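Side-chain contacts in esterase LipW (Mycobacterium marinum, PDB 3QH4), which probably hydrolyses ester bonds as a serine hydrolase of the alpha/beta-hydrolase fold, with a strict choice of substrate: residues D258-R261 / D262-L265; L265-A268 / Q269-G273. All coordinates share one frame; numbering follows the deposited sequence. Where two conformers were deposited one is given.

Interaction 1: D258-R261 / D262-L265; sequences DPFR and DEVL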
loop_
_atom_site.group_PDB
_atom_site.type_symbol
_atom_site.label_atom_id
_atom_site.label_comp_id
_atom_site.label_asym_id
_atom_site.label_seq_id
_atom_site.Cartn_x
_atom_site.Cartn_y
_atom_site.Cartn_z
ATOM N N ASP A 258 14.095 7.589 0.516
ATOM C CA ASP A 258 13.354 6.365 0.189
ATOM C C ASP A 258 13.784 5.986 -1.228
ATOM O O ASP A 258 13.684 6.814 -2.149
ATOM C CB ASP A 258 11.849 6.673 0.264
ATOM C CG ASP A 258 10.960 5.430 0.017
ATOM O OD1 ASP A 258 11.352 4.524 -0.745
ATOM O OD2 ASP A 258 9.830 5.384 0.563
ATOM N N PRO A 259 14.262 4.748 -1.417
ATOM C CA PRO A 259 14.634 4.356 -2.778
ATOM C C PRO A 259 13.514 4.524 -3.812
ATOM O O PRO A 259 13.830 4.720 -4.984
ATOM C CB PRO A 259 15.051 2.875 -2.616
ATOM C CG PRO A 259 14.170 2.388 -1.430
ATOM C CD PRO A 259 14.282 3.597 -0.484
ATOM N N PHE A 260 12.238 4.469 -3.405
ATOM C CA PHE A 260 11.129 4.581 -4.360
ATOM C C PHE A 260 10.770 6.029 -4.687
ATOM O O PHE A 260 9.896 6.274 -5.493
ATOM C CB PHE A 260 9.912 3.824 -3.836
ATOM C CG PHE A 260 10.221 2.385 -3.547
ATOM C CD1 PHE A 260 10.581 1.519 -4.583
ATOM C CD2 PHE A 260 10.202 1.919 -2.251
ATOM C CE1 PHE A 260 10.937 0.162 -4.278
ATOM C CE2 PHE A 260 10.541 0.599 -1.959
ATOM C CZ PHE A 260 10.898 -0.268 -2.964
ATOM N N ARG A 261 11.496 6.980 -4.112
ATOM C CA ARG A 261 11.120 8.382 -4.309
ATOM C C ARG A 261 11.104 8.778 -5.783
ATOM O O ARG A 261 10.176 9.434 -6.243
ATOM C CB ARG A 261 12.103 9.294 -3.555
ATOM C CG ARG A 261 11.850 10.789 -3.842
ATOM C CD ARG A 261 13.062 11.578 -3.403
ATOM N NE ARG A 261 14.224 11.435 -4.285
ATOM C CZ ARG A 261 15.465 11.639 -3.866
ATOM N NH1 ARG A 261 15.700 11.891 -2.578
ATOM N NH2 ARG A 261 16.485 11.571 -4.713
ATOM N N ASP A 262 12.156 8.442 -6.530
ATOM C CA ASP A 262 12.179 8.940 -7.927
ATOM C C ASP A 262 11.105 8.320 -8.812
ATOM O O ASP A 262 10.526 8.992 -9.678
ATOM C CB ASP A 262 13.564 8.727 -8.556
ATOM C CG ASP A 262 14.620 9.664 -7.969
ATOM O OD1 ASP A 262 14.310 10.485 -7.066
ATOM O OD2 ASP A 262 15.782 9.552 -8.403
ATOM N N GLU A 263 10.824 7.037 -8.609
ATOM C CA GLU A 263 9.755 6.450 -9.457
ATOM C C GLU A 263 8.394 7.060 -9.090
ATOM O O GLU A 263 7.529 7.211 -9.935
ATOM C CB GLU A 263 9.781 4.922 -9.407
ATOM C CG GLU A 263 9.397 4.291 -8.081
ATOM C CD GLU A 263 10.056 2.942 -7.914
ATOM O OE1 GLU A 263 9.314 1.946 -7.839
ATOM O OE2 GLU A 263 11.315 2.885 -7.907
ATOM N N VAL A 264 8.249 7.465 -7.827
ATOM C CA VAL A 264 7.042 8.168 -7.396
ATOM C C VAL A 264 6.922 9.501 -8.128
ATOM O O VAL A 264 5.878 9.815 -8.690
ATOM C CB VAL A 264 7.026 8.395 -5.868
ATOM C CG1 VAL A 264 5.985 9.472 -5.490
ATOM C CG2 VAL A 264 6.695 7.110 -5.180
ATOM N N LEU A 265 7.997 10.276 -8.116
ATOM C CA LEU A 265 7.997 11.546 -8.818
ATOM C C LEU A 265 7.755 11.381 -10.334
ATOM O O LEU A 265 7.004 12.160 -10.922
ATOM C CB LEU A 265 9.310 12.287 -8.550
ATOM C CG LEU A 265 9.515 12.778 -7.123
ATOM C CD1 LEU A 265 10.956 13.292 -6.940
ATOM C CD2 LEU A 265 8.485 13.898 -6.798
HETATM O O HOH W 1 12.676 5.135 -7.469
HETATM O O HOH W 2 17.350 11.533 -7.525
#
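D262 OD1 takes a hydrogen bond of 2.9 Å from R261 NE and a weaker one from R261 NH2. The first is nearly straight, with an N-H...O angle of 164°. The oxygen lies at the guanidinium edge, close to its plane, and is met almost along its own C-O bond, although the two flat groups are turned obliquely to each other. R261 can reach its neighbour because its chain starts anti to the backbone N and then bends at chi3, which turns NE toward D262 OD1 alongside it. A water accepts from R261 NH2 and donates to D262 OD2, closing the salt bridge into a ring; D262 OD2 is also held by S204 N, and R261 NH1 by E256 O.

The backbone here makes a type I turn from D258 to R261 that runs directly into helix 261-273. D258 OD1 caps the turn, accepting from F260 N at 2.8 Å, while D258 OD2 bonds H288 ND1. With both oxygens engaged, the D258 carboxylate is fixed in rotation. Together with S166 on a probable nucleophile elbow, D258 and H288 are consistent with the Ser-His-Asp triad of alpha/beta hydrolases.

E263 runs alongside F260, pointing the same way. Its CG sits between the backbone N and the carbonyl carbon (chi1 68°), and E263 CD lies in the ring plane at its edge, 3.7 Å from F260 CD1; ring and carboxylate planes stand 83° apart. E263 OE1 is gripped by L197 N and D198 N, whereas E263 OE2 accepts from a second water that joins P259 O to E263 N. P259 CG lies over one face of the F260 ring, which also meets H288 edge-to-face. V264 N reaches F260 O at 3.1 Å, and V264 CG2 rests 3.3 Å from F260 O.

Interaction 2: L265-A268 / Q269-G273; sequences LDYA and QRLLG
Y267 meets L271 through the CD2-CE2 bond of its ring, with both Y267 CD2 and Y267 CE2 3.8 Å from L271 CD1. The two side chains cross obliquely one helical turn apart. Y267 leaves the backbone anti to its N (chi1 -162°), whereas L271 CG lies beside the backbone N (chi1 -73°), a pairing that brings the leucine methyl against that bond of the ring. Beneath them the backbone bond from L271 N to Y267 O, 2.8 Å, holds the spacing between the two residues.

R270 passes along the helix on another side. Its CG rests 3.2 Å from D266 O, the acceptor of its own backbone N-H, and the chain then bends at chi3 to bring R270 NH1 within 4.3 Å of Y267 CD1. What holds the polar end is elsewhere: R270 NH1 donates to R241 O, and R270 NH2 makes a weak bond to G242 O.

A268 adds a small methyl that fits against I252 and L280. The next turn is closed by the bond from L272 N to A268 O, 2.9 Å, and L272 CG lies 3.3 Å from A268 O. Y267 also meets I252, and L271 reaches T250 and T278. This amphipathic helix, leaning on strands 250-255 and 278-283, is the connecting helix of a beta-alpha-beta crossover in the alpha/beta-hydrolase sheet.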
loop_
_atom_site.group_PDB
_atom_site.type_symbol
_atom_site.label_atom_id
_atom_site.label_comp_id
_atom_site.label_asym_id
_atom_site.label_seq_id
_atom_site.Cartn_x
_atom_site.Cartn_y
_atom_site.Cartn_z
ATOM N N LEU A 265 7.997 10.276 -8.116
ATOM C CA LEU A 265 7.997 11.546 -8.818
ATOM C C LEU A 265 7.755 11.381 -10.334
ATOM O O LEU A 265 7.004 12.160 -10.922
ATOM C CB LEU A 265 9.310 12.287 -8.550
ATOM C CG LEU A 265 9.515 12.778 -7.123
ATOM C CD1 LEU A 265 10.956 13.292 -6.940
ATOM C CD2 LEU A 265 8.485 13.898 -6.798
ATOM N N ASP A 266 8.417 10.406 -10.972
ATOM C CA ASP A 266 8.228 10.138 -12.407
ATOM C C ASP A 266 6.748 9.826 -12.690
ATOM O O ASP A 266 6.149 10.335 -13.641
ATOM C CB ASP A 266 9.101 8.946 -12.857
ATOM C CG ASP A 266 10.626 9.229 -12.817
ATOM O OD1 ASP A 266 11.068 10.395 -12.834
ATOM O OD2 ASP A 266 11.406 8.236 -12.795
ATOM N N TYR A 267 6.160 8.976 -11.852
ATOM C CA TYR A 267 4.778 8.516 -12.073
ATOM C C TYR A 267 3.814 9.687 -11.890
ATOM O O TYR A 267 2.884 9.866 -12.677
ATOM C CB TYR A 267 4.427 7.393 -11.091
ATOM C CG TYR A 267 3.212 6.553 -11.476
ATOM C CD1 TYR A 267 3.229 5.745 -12.630
ATOM C CD2 TYR A 267 2.061 6.570 -10.710
ATOM C CE1 TYR A 267 2.103 4.964 -12.986
ATOM C CE2 TYR A 267 0.937 5.805 -11.061
ATOM C CZ TYR A 267 0.985 4.988 -12.187
ATOM O OH TYR A 267 -0.120 4.222 -12.512
ATOM N N ALA A 268 4.037 10.470 -10.839
ATOM C CA ALA A 268 3.197 11.653 -10.609
ATOM C C ALA A 268 3.238 12.619 -11.807
ATOM O O ALA A 268 2.191 13.128 -12.260
ATOM C CB ALA A 268 3.627 12.358 -9.304
ATOM N N GLN A 269 4.433 12.855 -12.361
ATOM C CA GLN A 269 4.524 13.811 -13.463
ATOM C C GLN A 269 3.769 13.240 -14.676
ATOM O O GLN A 269 3.061 13.970 -15.365
ATOM C CB GLN A 269 5.994 14.075 -13.808
ATOM C CG GLN A 269 6.181 14.768 -15.139
ATOM C CD GLN A 269 5.833 16.226 -15.086
ATOM O OE1 GLN A 269 4.693 16.641 -15.446
ATOM N NE2 GLN A 269 6.791 17.035 -14.647
ATOM N N ARG A 270 3.886 11.933 -14.893
ATOM C CA ARG A 270 3.186 11.312 -16.018
ATOM C C ARG A 270 1.674 11.317 -15.827
ATOM O O ARG A 270 0.941 11.548 -16.781
ATOM C CB ARG A 270 3.737 9.908 -16.268
ATOM C CG ARG A 270 5.187 9.983 -16.707
ATOM C CD ARG A 270 5.576 8.782 -17.577
ATOM N NE ARG A 270 5.318 7.505 -16.922
ATOM C CZ ARG A 270 4.526 6.549 -17.413
ATOM N NH1 ARG A 270 4.391 5.423 -16.741
ATOM N NH2 ARG A 270 3.891 6.700 -18.582
ATOM N N LEU A 271 1.208 11.082 -14.598
ATOM C CA LEU A 271 -0.232 11.184 -14.317
ATOM C C LEU A 271 -0.733 12.591 -14.656
ATOM O O LEU A 271 -1.718 12.760 -15.381
ATOM C CB LEU A 271 -0.534 10.862 -12.856
ATOM C CG LEU A 271 -0.429 9.381 -12.435
ATOM C CD1 LEU A 271 -0.534 9.297 -10.895
ATOM C CD2 LEU A 271 -1.552 8.543 -13.103
ATOM N N LEU A 272 -0.029 13.587 -14.137
ATOM C CA LEU A 272 -0.375 14.982 -14.410
ATOM C C LEU A 272 -0.360 15.280 -15.913
ATOM O O LEU A 272 -1.277 15.935 -16.440
ATOM C CB LEU A 272 0.582 15.898 -13.638
ATOM C CG LEU A 272 0.317 15.821 -12.139
ATOM C CD1 LEU A 272 1.546 16.373 -11.357
ATOM C CD2 LEU A 272 -0.964 16.598 -11.766
ATOM N N GLY A 273 0.691 14.823 -16.597
ATOM C CA GLY A 273 0.807 15.023 -18.055
ATOM C C GLY A 273 -0.358 14.401 -18.829
ATOM O O GLY A 273 -0.772 14.916 -19.872
#

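Interaction 1 covers the turn and the first residues of helix 261-273, interaction 2 the rest of it; they share L265, their centres lie about 12 Å apart, and the chemistry changes along the way. In 258-265 charge dominates: carboxylates are tied to a guanidinium, to waters and to backbone N-H groups of the turn and of neighbouring segments, close to the probable catalytic triad. In 265-273 hydrocarbon contacts accompany the backbone bonds of the helix, and the charged end of R270 is held by backbone carbonyls outside it. Both combine buried with partly exposed residues, but fully exposed ones occur only in interaction 2. Strand 278-283 is touched from both, by V264, L265, A268, L271 and L272.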